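Local coordinates for putative molybdenum cofactor biosynthesis protein D2 (MoaD2) / thiamine S (Mycobacterium smegmatis, PDB 6JC0) that probably serves as the small ubiquitin-like sulfur carrier that supplies the dithiolene sulfur during molybdenum cofactor biosynthesis, at residues Thr6-Ala18 against Pro72-Pro84. Numbering follows the deposited sequence.
Sequences TVRVTVRYFAAAA and PLVTPQTVDVLPP
Strands 6-13 and 77-82 run parallel, their axes 4.6 Å apart at closest approach and 27° from alignment, with Val9 beside Gln77. Four firm backbone bonds join them: Thr10 and Arg12 donate to Gln77 O and Val79 O, while Val79 and Val81 donate to Thr10 O and Arg12 O; weak ones from Gln77 N to Arg8 O and from Phe14 N to Val81 O lie at the ends. On the face turned to helix 36-44, Val9 CG1 meets Val79 CG2 at 3.7 Å, and one step on Val11 CG1 meets Val81 CG2 at 3.9 Å. Val81 also sends CG1, anti to its own N (chi1 -179°), to Ala17 CB at 3.7 Å. Pairing the first and last strands in parallel at the centre of a mixed sheet is the hallmark of the ubiquitin-like beta-grasp fold, to which the MoaD and ThiS families belong. Across the other face Arg12, bent at its third torsion, grips Asp80 side-on in a salt bridge: NE reaches OD1 at 2.7 Å, near the guanidinium plane, and NH2 takes the syn lone pair of OD2 at 2.6 Å. The two planes are turned 41° apart, and Phe14 CZ lies over one guanidinium face. Glu63 forms a second salt bridge with Arg12 NH2, and a polar side chain of another protein's chain hydrogen-bonds Asp80 OD2, so the ion pair reaches into an intermolecular interface. Beyond the strand, Pro83 CG sits 3.2 Å from Phe14 O, packing against the turn into helix 16-21. At the far end Val7 CG2 presses on Pro76 CD at 3.5 Å.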
# COMPACT_ATOMS: atom_id res chain seq x y z
N THR B 6 43.53 26.25 -24.08
CA THR B 6 42.17 25.74 -24.03
C THR B 6 42.12 24.30 -23.53
O THR B 6 43.12 23.59 -23.51
CB THR B 6 41.49 25.79 -25.41
OG1 THR B 6 42.12 24.87 -26.30
CG2 THR B 6 41.57 27.20 -25.99
N VAL B 7 40.92 23.88 -23.14
CA VAL B 7 40.71 22.54 -22.64
C VAL B 7 39.48 21.94 -23.32
O VAL B 7 38.51 22.64 -23.59
CB VAL B 7 40.54 22.55 -21.10
CG1 VAL B 7 39.31 23.33 -20.68
CG2 VAL B 7 40.47 21.15 -20.59
N ARG B 8 39.53 20.65 -23.63
CA ARG B 8 38.43 20.03 -24.36
C ARG B 8 37.42 19.38 -23.43
O ARG B 8 37.75 18.53 -22.61
CB ARG B 8 38.96 19.00 -25.36
CG ARG B 8 37.86 18.38 -26.21
CD ARG B 8 38.42 17.68 -27.44
NE ARG B 8 38.92 18.64 -28.42
CZ ARG B 8 38.17 19.25 -29.33
NH1 ARG B 8 36.86 19.02 -29.37
NH2 ARG B 8 38.71 20.10 -30.18
N VAL B 9 36.16 19.80 -23.57
CA VAL B 9 35.09 19.31 -22.72
C VAL B 9 34.05 18.56 -23.54
O VAL B 9 33.60 19.04 -24.58
CB VAL B 9 34.40 20.47 -21.96
CG1 VAL B 9 33.03 20.04 -21.43
CG2 VAL B 9 35.28 20.98 -20.84
N THR B 10 33.68 17.37 -23.07
CA THR B 10 32.58 16.63 -23.67
C THR B 10 31.29 17.00 -22.94
O THR B 10 31.22 16.96 -21.71
CB THR B 10 32.81 15.11 -23.61
OG1 THR B 10 34.04 14.79 -24.26
CG2 THR B 10 31.67 14.36 -24.29
N VAL B 11 30.27 17.38 -23.70
CA VAL B 11 28.98 17.71 -23.11
C VAL B 11 27.96 16.65 -23.49
O VAL B 11 27.78 16.35 -24.67
CB VAL B 11 28.47 19.09 -23.57
CG1 VAL B 11 27.08 19.37 -22.98
CG2 VAL B 11 29.45 20.19 -23.18
N ARG B 12 27.30 16.08 -22.49
CA ARG B 12 26.21 15.13 -22.73
C ARG B 12 24.88 15.76 -22.34
O ARG B 12 24.70 16.17 -21.19
CB ARG B 12 26.44 13.82 -21.96
CG ARG B 12 27.72 13.09 -22.33
CD ARG B 12 27.75 11.67 -21.77
NE ARG B 12 27.74 11.66 -20.31
CZ ARG B 12 27.67 10.55 -19.57
NH1 ARG B 12 27.59 9.36 -20.15
NH2 ARG B 12 27.67 10.64 -18.24
N TYR B 13 23.97 15.86 -23.30
CA TYR B 13 22.64 16.40 -23.06
C TYR B 13 21.65 15.29 -22.74
O TYR B 13 21.70 14.22 -23.35
CB TYR B 13 22.14 17.20 -24.27
CG TYR B 13 23.00 18.39 -24.64
CD1 TYR B 13 22.84 19.61 -23.99
CD2 TYR B 13 23.96 18.29 -25.64
CE1 TYR B 13 23.62 20.70 -24.33
CE2 TYR B 13 24.75 19.38 -25.98
CZ TYR B 13 24.57 20.58 -25.32
OH TYR B 13 25.35 21.66 -25.65
N PHE B 14 20.73 15.54 -21.81
CA PHE B 14 19.73 14.54 -21.47
C PHE B 14 18.31 15.08 -21.58
O PHE B 14 18.06 16.27 -21.33
CB PHE B 14 19.98 14.00 -20.07
CG PHE B 14 21.19 13.13 -19.99
CD1 PHE B 14 22.43 13.67 -19.72
CD2 PHE B 14 21.09 11.77 -20.22
CE1 PHE B 14 23.55 12.88 -19.66
CE2 PHE B 14 22.21 10.96 -20.17
CZ PHE B 14 23.44 11.52 -19.89
N ALA B 15 17.40 14.19 -21.97
CA ALA B 15 15.96 14.47 -22.05
C ALA B 15 15.66 15.77 -22.77
O ALA B 15 16.01 15.93 -23.94
CB ALA B 15 15.35 14.47 -20.66
N ALA B 16 15.01 16.70 -22.07
CA ALA B 16 14.61 17.97 -22.65
C ALA B 16 15.80 18.76 -23.22
O ALA B 16 15.65 19.45 -24.22
CB ALA B 16 13.86 18.81 -21.63
N ALA B 17 16.95 18.65 -22.57
CA ALA B 17 18.14 19.35 -23.06
C ALA B 17 18.59 18.79 -24.41
O ALA B 17 18.85 19.54 -25.35
CB ALA B 17 19.27 19.25 -22.04
N ALA B 18 18.66 17.46 -24.50
CA ALA B 18 18.99 16.79 -25.75
C ALA B 18 18.00 17.15 -26.84
O ALA B 18 18.37 17.37 -27.99
CB ALA B 18 19.04 15.28 -25.56
N PRO B 72 35.67 26.21 -11.81
CA PRO B 72 36.50 26.34 -13.01
C PRO B 72 36.74 25.01 -13.72
O PRO B 72 36.96 23.99 -13.06
CB PRO B 72 37.83 26.91 -12.47
CG PRO B 72 37.53 27.35 -11.06
CD PRO B 72 36.45 26.45 -10.58
N LEU B 73 36.70 25.03 -15.05
CA LEU B 73 37.03 23.86 -15.85
C LEU B 73 38.48 23.96 -16.32
O LEU B 73 38.80 24.74 -17.21
CB LEU B 73 36.07 23.74 -17.03
CG LEU B 73 34.60 23.59 -16.64
CD1 LEU B 73 33.66 23.90 -17.80
CD2 LEU B 73 34.33 22.18 -16.10
N VAL B 74 39.37 23.18 -15.71
CA VAL B 74 40.81 23.33 -15.96
C VAL B 74 41.46 22.05 -16.47
O VAL B 74 42.68 21.97 -16.63
CB VAL B 74 41.55 23.78 -14.70
CG1 VAL B 74 41.11 25.18 -14.30
CG2 VAL B 74 41.33 22.80 -13.57
N THR B 75 40.63 21.05 -16.73
CA THR B 75 41.10 19.74 -17.16
C THR B 75 40.04 19.12 -18.05
O THR B 75 38.85 19.37 -17.83
CB THR B 75 41.41 18.83 -15.94
OG1 THR B 75 41.61 17.48 -16.37
CG2 THR B 75 40.27 18.87 -14.93
N PRO B 76 40.45 18.36 -19.08
CA PRO B 76 39.49 17.69 -19.97
C PRO B 76 38.46 16.92 -19.16
O PRO B 76 38.82 16.21 -18.22
CB PRO B 76 40.38 16.76 -20.80
CG PRO B 76 41.69 17.48 -20.84
CD PRO B 76 41.84 18.12 -19.49
N GLN B 77 37.19 17.05 -19.53
CA GLN B 77 36.10 16.68 -18.65
C GLN B 77 34.83 16.33 -19.40
O GLN B 77 34.63 16.78 -20.53
CB GLN B 77 35.79 17.83 -17.70
CG GLN B 77 36.13 17.62 -16.27
CD GLN B 77 35.90 18.87 -15.47
OE1 GLN B 77 34.86 19.04 -14.85
NE2 GLN B 77 36.88 19.78 -15.49
N THR B 78 33.96 15.57 -18.76
CA THR B 78 32.62 15.35 -19.28
C THR B 78 31.62 16.14 -18.43
O THR B 78 31.57 15.97 -17.22
CB THR B 78 32.24 13.87 -19.29
OG1 THR B 78 33.15 13.15 -20.13
CG2 THR B 78 30.82 13.68 -19.81
N VAL B 79 30.86 17.01 -19.08
CA VAL B 79 29.82 17.76 -18.39
C VAL B 79 28.44 17.25 -18.80
O VAL B 79 28.09 17.29 -19.99
CB VAL B 79 29.92 19.28 -18.67
CG1 VAL B 79 28.78 20.03 -18.00
CG2 VAL B 79 31.26 19.83 -18.21
N ASP B 80 27.67 16.77 -17.84
CA ASP B 80 26.31 16.29 -18.11
C ASP B 80 25.27 17.37 -17.83
O ASP B 80 25.32 18.03 -16.79
CB ASP B 80 25.99 15.04 -17.29
CG ASP B 80 26.77 13.82 -17.74
OD1 ASP B 80 27.48 13.90 -18.76
OD2 ASP B 80 26.67 12.77 -17.07
N VAL B 81 24.32 17.54 -18.74
CA VAL B 81 23.25 18.51 -18.59
C VAL B 81 21.94 17.82 -18.20
O VAL B 81 21.34 17.10 -19.02
CB VAL B 81 23.03 19.32 -19.89
CG1 VAL B 81 21.92 20.34 -19.69
CG2 VAL B 81 24.32 20.00 -20.31
N LEU B 82 21.49 18.05 -16.97
CA LEU B 82 20.36 17.32 -16.40
C LEU B 82 19.15 18.21 -16.14
O LEU B 82 19.19 19.06 -15.25
CB LEU B 82 20.77 16.64 -15.08
CG LEU B 82 21.45 15.26 -15.11
CD1 LEU B 82 22.79 15.31 -15.81
CD2 LEU B 82 21.62 14.72 -13.69
N PRO B 83 18.06 18.01 -16.90
CA PRO B 83 16.82 18.74 -16.63
C PRO B 83 16.22 18.32 -15.29
O PRO B 83 16.66 17.30 -14.74
CB PRO B 83 15.90 18.32 -17.79
CG PRO B 83 16.83 17.83 -18.86
CD PRO B 83 17.96 17.18 -18.10
N PRO B 84 15.25 19.08 -14.77
CA PRO B 84 14.55 18.65 -13.56
C PRO B 84 14.00 17.24 -13.74
O PRO B 84 13.54 16.89 -14.83
CB PRO B 84 13.42 19.67 -13.42
CG PRO B 84 13.96 20.90 -14.07
CD PRO B 84 14.78 20.40 -15.24